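Local coordinates for protein alginate lyase (Aplysia kurodai, PDB 5GMT) that degrades alginate as a family 14 polysaccharide lyase, cleaving the glycosidic bonds of the polymer with a specificity for polymannuronate, at residues E197-T202 and P273-V278; W209-V214 and Q221-A226. All coordinates share one frame; numbering follows the deposited sequence.

Interaction 1: residues E197-T202 and P273-V278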
loop_
_atom_site.group_PDB
_atom_site.type_symbol
_atom_site.label_atom_id
_atom_site.label_comp_id
_atom_site.label_asym_id
_atom_site.label_seq_id
_atom_site.Cartn_x
_atom_site.Cartn_y
_atom_site.Cartn_z
ATOM N N GLU A 197 4.362 -9.379 -1.855
ATOM C CA GLU A 197 3.786 -10.703 -1.977
ATOM C C GLU A 197 3.159 -11.100 -0.650
ATOM O O GLU A 197 3.805 -11.057 0.392
ATOM C CB GLU A 197 4.836 -11.738 -2.399
ATOM C CG GLU A 197 4.255 -13.150 -2.463
ATOM C CD GLU A 197 5.121 -14.138 -3.237
ATOM O OE1 GLU A 197 6.253 -13.783 -3.615
ATOM O OE2 GLU A 197 4.661 -15.280 -3.463
ATOM N N VAL A 198 1.882 -11.457 -0.702
ATOM C CA VAL A 198 1.123 -11.712 0.506
ATOM C C VAL A 198 0.493 -13.092 0.457
ATOM O O VAL A 198 -0.218 -13.411 -0.491
ATOM C CB VAL A 198 -0.003 -10.671 0.708
ATOM C CG1 VAL A 198 -0.831 -11.019 1.957
ATOM C CG2 VAL A 198 0.570 -9.266 0.816
ATOM N N HIS A 199 0.768 -13.908 1.469
ATOM C CA HIS A 199 0.085 -15.190 1.622
ATOM C C HIS A 199 -0.637 -15.153 2.957
ATOM O O HIS A 199 0.002 -15.059 4.007
ATOM C CB HIS A 199 1.075 -16.366 1.557
ATOM C CG HIS A 199 1.704 -16.544 0.210
ATOM N ND1 HIS A 199 1.624 -17.723 -0.497
ATOM C CD2 HIS A 199 2.392 -15.679 -0.573
ATOM C CE1 HIS A 199 2.242 -17.580 -1.655
ATOM N NE2 HIS A 199 2.725 -16.352 -1.724
ATOM N N ILE A 200 -1.966 -15.201 2.930
ATOM C CA ILE A 200 -2.697 -15.032 4.172
ATOM C C ILE A 200 -2.639 -16.337 4.946
ATOM O O ILE A 200 -2.343 -17.392 4.384
ATOM C CB ILE A 200 -4.166 -14.575 3.946
ATOM C CG1 ILE A 200 -4.956 -15.585 3.112
ATOM C CG2 ILE A 200 -4.203 -13.203 3.282
ATOM C CD1 ILE A 200 -6.399 -15.101 2.848
ATOM N N ASN A 201 -2.878 -16.252 6.246
ATOM C CA ASN A 201 -2.733 -17.406 7.126
ATOM C C ASN A 201 -3.780 -18.488 6.935
ATOM O O ASN A 201 -4.906 -18.232 6.500
ATOM C CB ASN A 201 -2.770 -16.951 8.582
ATOM C CG ASN A 201 -4.087 -16.281 8.940
ATOM O OD1 ASN A 201 -4.385 -15.187 8.454
ATOM N ND2 ASN A 201 -4.887 -16.935 9.803
ATOM N N THR A 202 -3.389 -19.706 7.274
ATOM C CA THR A 202 -4.360 -20.752 7.573
ATOM C C THR A 202 -5.187 -20.283 8.755
ATOM O O THR A 202 -4.631 -19.808 9.743
ATOM C CB THR A 202 -3.669 -22.063 7.932
ATOM O OG1 THR A 202 -2.685 -22.363 6.931
ATOM C CG2 THR A 202 -4.688 -23.202 8.026
ATOM N N PRO A 273 0.072 -16.167 -7.182
ATOM C CA PRO A 273 0.880 -17.386 -7.104
ATOM C C PRO A 273 0.152 -18.453 -6.308
ATOM O O PRO A 273 -0.862 -18.162 -5.669
ATOM C CB PRO A 273 2.133 -16.930 -6.360
ATOM C CG PRO A 273 1.607 -15.851 -5.424
ATOM C CD PRO A 273 0.480 -15.166 -6.174
ATOM N N SER A 274 0.672 -19.673 -6.334
ATOM C CA SER A 274 0.123 -20.731 -5.499
ATOM C C SER A 274 0.281 -20.372 -4.032
ATOM O O SER A 274 1.356 -19.951 -3.602
ATOM C CB SER A 274 0.823 -22.059 -5.784
ATOM O OG SER A 274 0.588 -22.486 -7.112
ATOM N N HIS A 275 -0.793 -20.544 -3.270
ATOM C CA HIS A 275 -0.773 -20.276 -1.832
ATOM C C HIS A 275 0.229 -21.179 -1.113
ATOM O O HIS A 275 0.211 -22.390 -1.278
ATOM C CB HIS A 275 -2.178 -20.461 -1.251
ATOM C CG HIS A 275 -2.327 -19.933 0.141
ATOM N ND1 HIS A 275 -3.129 -20.540 1.083
ATOM C CD2 HIS A 275 -1.790 -18.847 0.744
ATOM C CE1 HIS A 275 -3.078 -19.853 2.210
ATOM N NE2 HIS A 275 -2.271 -18.821 2.033
ATOM N N ALA A 276 1.129 -20.579 -0.339
ATOM C CA ALA A 276 2.112 -21.344 0.417
ATOM C C ALA A 276 2.359 -20.684 1.769
ATOM O O ALA A 276 3.034 -19.664 1.850
ATOM C CB ALA A 276 3.416 -21.464 -0.362
ATOM N N VAL A 277 1.818 -21.261 2.834
ATOM C CA VAL A 277 2.006 -20.669 4.152
ATOM C C VAL A 277 3.336 -21.103 4.747
ATOM O O VAL A 277 3.951 -22.068 4.282
ATOM C CB VAL A 277 0.863 -21.048 5.103
ATOM C CG1 VAL A 277 -0.465 -20.517 4.562
ATOM C CG2 VAL A 277 0.810 -22.555 5.285
ATOM N N VAL A 278 3.788 -20.367 5.760
ATOM C CA VAL A 278 5.038 -20.687 6.438
ATOM C C VAL A 278 4.806 -20.713 7.935
ATOM O O VAL A 278 4.548 -19.674 8.545
ATOM C CB VAL A 278 6.147 -19.679 6.092
ATOM C CG1 VAL A 278 7.393 -19.974 6.918
ATOM C CG2 VAL A 278 6.463 -19.759 4.619
#
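The imidazole of His199 is gripped at both nitrogens. Its ND1 accepts the backbone N-H of Ala276 at 2.9 Å, with the donor close to the ring plane and the bond fairly straight (162°). Since ND1 accepts, NE2 carries the ring proton and donates a hydrogen bond to Glu197 OE2 at 2.8 Å. The carboxylate uses its anti lone pair here. Two in-plane bonds fix the ring's rotation, and the negative charge of Glu197 may raise the basicity of the histidine. Ser274 O lies at the same ring's edge, 3.2 Å from His199 CE1. Pro273 CG packs against Glu197 OE2 at 3.7 Å. The contact ties the end of strand 191-199 to the C-terminal tail that follows strand 261-272, in a beta-sandwich fold of the concanavalin clan. Further along, His275 NE2 donates to Ile200 O at 2.8 Å, in the plane of both ring and carbonyl. The rings of His199 and His275 meet rim to rim, their planes 16° apart. Val277 CG1 reaches Thr202 OG1 at 3.7 Å, while that hydroxyl is hydrogen-bonded to Asp207. Outside the two segments, Trp209 stacks on His199 and is hydrogen-bonded through NE1 to Ala276 O.

Interaction 2: residues W209-V214 and Q221-A226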
loop_
_atom_site.group_PDB
_atom_site.type_symbol
_atom_site.label_atom_id
_atom_site.label_comp_id
_atom_site.label_asym_id
_atom_site.label_seq_id
_atom_site.Cartn_x
_atom_site.Cartn_y
_atom_site.Cartn_z
ATOM N N TRP A 209 2.308 -14.607 5.643
ATOM C CA TRP A 209 3.510 -13.795 5.508
ATOM C C TRP A 209 3.405 -12.732 4.432
ATOM O O TRP A 209 2.555 -12.802 3.539
ATOM C CB TRP A 209 4.729 -14.686 5.225
ATOM C CG TRP A 209 4.588 -15.652 4.070
ATOM C CD1 TRP A 209 4.016 -16.893 4.105
ATOM C CD2 TRP A 209 5.079 -15.476 2.731
ATOM N NE1 TRP A 209 4.099 -17.488 2.867
ATOM C CE2 TRP A 209 4.754 -16.640 2.009
ATOM C CE3 TRP A 209 5.756 -14.444 2.075
ATOM C CZ2 TRP A 209 5.085 -16.801 0.661
ATOM C CZ3 TRP A 209 6.080 -14.604 0.731
ATOM C CH2 TRP A 209 5.744 -15.770 0.043
ATOM N N VAL A 210 4.276 -11.734 4.542
ATOM C CA VAL A 210 4.378 -10.672 3.555
ATOM C C VAL A 210 5.852 -10.460 3.208
ATOM O O VAL A 210 6.693 -10.279 4.093
ATOM C CB VAL A 210 3.774 -9.346 4.070
ATOM C CG1 VAL A 210 3.853 -8.276 2.995
ATOM C CG2 VAL A 210 2.316 -9.543 4.525
ATOM N N LYS A 211 6.162 -10.493 1.922
ATOM C CA LYS A 211 7.521 -10.218 1.464
ATOM C C LYS A 211 7.486 -8.979 0.589
ATOM O O LYS A 211 6.771 -8.935 -0.415
ATOM C CB LYS A 211 8.093 -11.414 0.690
ATOM C CG LYS A 211 9.515 -11.179 0.162
ATOM C CD LYS A 211 10.009 -12.325 -0.713
ATOM C CE LYS A 211 11.428 -12.043 -1.190
ATOM N NZ LYS A 211 11.969 -13.106 -2.078
ATOM N N ILE A 212 8.239 -7.963 0.988
ATOM C CA ILE A 212 8.313 -6.733 0.231
ATOM C C ILE A 212 9.716 -6.569 -0.328
ATOM O O ILE A 212 10.693 -6.702 0.407
ATOM C CB ILE A 212 7.957 -5.522 1.112
ATOM C CG1 ILE A 212 6.476 -5.585 1.528
ATOM C CG2 ILE A 212 8.296 -4.215 0.393
ATOM C CD1 ILE A 212 6.106 -4.514 2.535
ATOM N N CYS A 213 9.817 -6.300 -1.626
ATOM C CA CYS A 213 11.109 -5.995 -2.223
ATOM C C CYS A 213 11.014 -4.616 -2.839
ATOM O O CYS A 213 10.018 -4.285 -3.475
ATOM C CB CYS A 213 11.501 -7.031 -3.275
ATOM S SG CYS A 213 11.797 -8.675 -2.608
ATOM N N VAL A 214 12.047 -3.807 -2.642
ATOM C CA VAL A 214 12.082 -2.476 -3.232
ATOM C C VAL A 214 13.416 -2.305 -3.933
ATOM O O VAL A 214 14.455 -2.675 -3.387
ATOM C CB VAL A 214 11.899 -1.368 -2.158
ATOM C CG1 VAL A 214 12.091 0.020 -2.753
ATOM C CG2 VAL A 214 10.532 -1.488 -1.469
ATOM N N GLN A 221 18.415 -4.453 -5.006
ATOM C CA GLN A 221 17.141 -4.796 -4.409
ATOM C C GLN A 221 17.299 -4.984 -2.906
ATOM O O GLN A 221 18.265 -5.602 -2.461
ATOM C CB GLN A 221 16.615 -6.065 -5.057
ATOM C CG GLN A 221 15.183 -6.385 -4.780
ATOM C CD GLN A 221 14.790 -7.697 -5.417
ATOM O OE1 GLN A 221 15.494 -8.692 -5.290
ATOM N NE2 GLN A 221 13.678 -7.698 -6.121
ATOM N N GLN A 222 16.376 -4.432 -2.123
ATOM C CA GLN A 222 16.315 -4.759 -0.699
ATOM C C GLN A 222 14.968 -5.397 -0.382
ATOM O O GLN A 222 13.923 -4.848 -0.723
ATOM C CB GLN A 222 16.545 -3.515 0.165
ATOM C CG GLN A 222 18.008 -3.068 0.168
ATOM C CD GLN A 222 18.350 -2.109 1.290
ATOM O OE1 GLN A 222 17.668 -1.106 1.504
ATOM N NE2 GLN A 222 19.421 -2.415 2.017
ATOM N N CYS A 223 14.988 -6.563 0.259
ATOM C CA CYS A 223 13.738 -7.250 0.555
ATOM C C CYS A 223 13.583 -7.441 2.046
ATOM O O CYS A 223 14.570 -7.531 2.777
ATOM C CB CYS A 223 13.672 -8.608 -0.138
ATOM S SG CYS A 223 13.722 -8.569 -1.935
ATOM N N TYR A 224 12.333 -7.507 2.487
ATOM C CA TYR A 224 12.014 -7.822 3.871
ATOM C C TYR A 224 10.876 -8.816 3.893
ATOM O O TYR A 224 9.886 -8.624 3.193
ATOM C CB TYR A 224 11.621 -6.565 4.642
ATOM C CG TYR A 224 10.793 -6.856 5.869
ATOM C CD1 TYR A 224 11.329 -7.561 6.938
ATOM C CD2 TYR A 224 9.473 -6.424 5.959
ATOM C CE1 TYR A 224 10.574 -7.833 8.068
ATOM C CE2 TYR A 224 8.712 -6.691 7.081
ATOM C CZ TYR A 224 9.268 -7.394 8.131
ATOM O OH TYR A 224 8.503 -7.658 9.242
ATOM N N THR A 225 11.017 -9.880 4.677
ATOM C CA THR A 225 9.920 -10.824 4.830
ATOM C C THR A 225 9.365 -10.780 6.245
ATOM O O THR A 225 10.072 -11.068 7.203
ATOM C CB THR A 225 10.343 -12.255 4.491
ATOM O OG1 THR A 225 10.687 -12.336 3.097
ATOM C CG2 THR A 225 9.201 -13.218 4.776
ATOM N N ALA A 226 8.101 -10.386 6.360
ATOM C CA ALA A 226 7.365 -10.497 7.614
ATOM C C ALA A 226 6.694 -11.861 7.687
ATOM O O ALA A 226 5.726 -12.111 6.979
ATOM C CB ALA A 226 6.315 -9.390 7.725
#
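Six backbone hydrogen bonds join strands 209-214 and 222-226, which run antiparallel. Val210 with Ala226, Ile212 with Tyr224 and Val214 with Gln222 are the hydrogen-bonded pairs. Each exchanges two N-H...O bonds. The shortest is Ala226 N to Val210 O at 2.7 Å, directed nearly along the C=O axis. These paired backbones and a disulfide are the tight part of the contact. One face carries Val210, Ile212, Val214, Tyr224 and Ala226, all buried, and Gln222, which is exposed and turns its amide away. Side chains on this face hardly touch across the strands and pack mainly on the rest of the protein. Val210 and Ile212 lie on Leu139 and Leu141 of strand 136-143, in the other sheet. Val214 rests on Phe184. The Tyr224 ring has Ala226 N over one face, 3.7 Å above its plane and offset toward the rim, and its hydroxyl is hydrogen-bonded to Asp168. The two strands form a beta hairpin in one sheet of the family's beta-sandwich. On the other face Cys213 and Cys223, a non-hydrogen-bonded pair, are joined by the disulfide with SG to SG at 2.0 Å. Both SG atoms stand anti to their own carbonyl carbons (chi1 -66° and -62°), and the bridge spans the strands with chi3 110°. It is a covalent cross-link close to the turn. Gln221 reaches back with an extended side chain, bringing NE2 to 3.6 Å from Cys213 CB. The rest of this face is looser and more exposed to solvent. Lys211 stretches out fully and crosses Thr225 obliquely, its CG 3.4 Å from Thr225 OG1. Its CE passes Cys223 SG at 4.2 Å. At the far end from the disulfide, Trp209 CB lies 3.3 Å from Ala226 O.

In the fold
Interactions 1 and 2 have centres about 14 Å apart and meet directly. Strands 191-199 and 208-216 are consecutive in the chain and adjacent in one sheet. Glu197 N lies 2.8 Å from Lys211 O, a probable backbone hydrogen bond between them. Trp209 is the main side-chain link. Its NE1 is 2.6 Å from Ala276 O, and its CH2 packs at 3.7 Å on Glu197 OE2. Val278 CG2 also reaches Trp209 NE1 at 3.7 Å. The C-terminal tail of interaction 1 is thus joined to the first strand of the hairpin. The segments of interaction 2 both fall in the chain between 197-202 and 273-278.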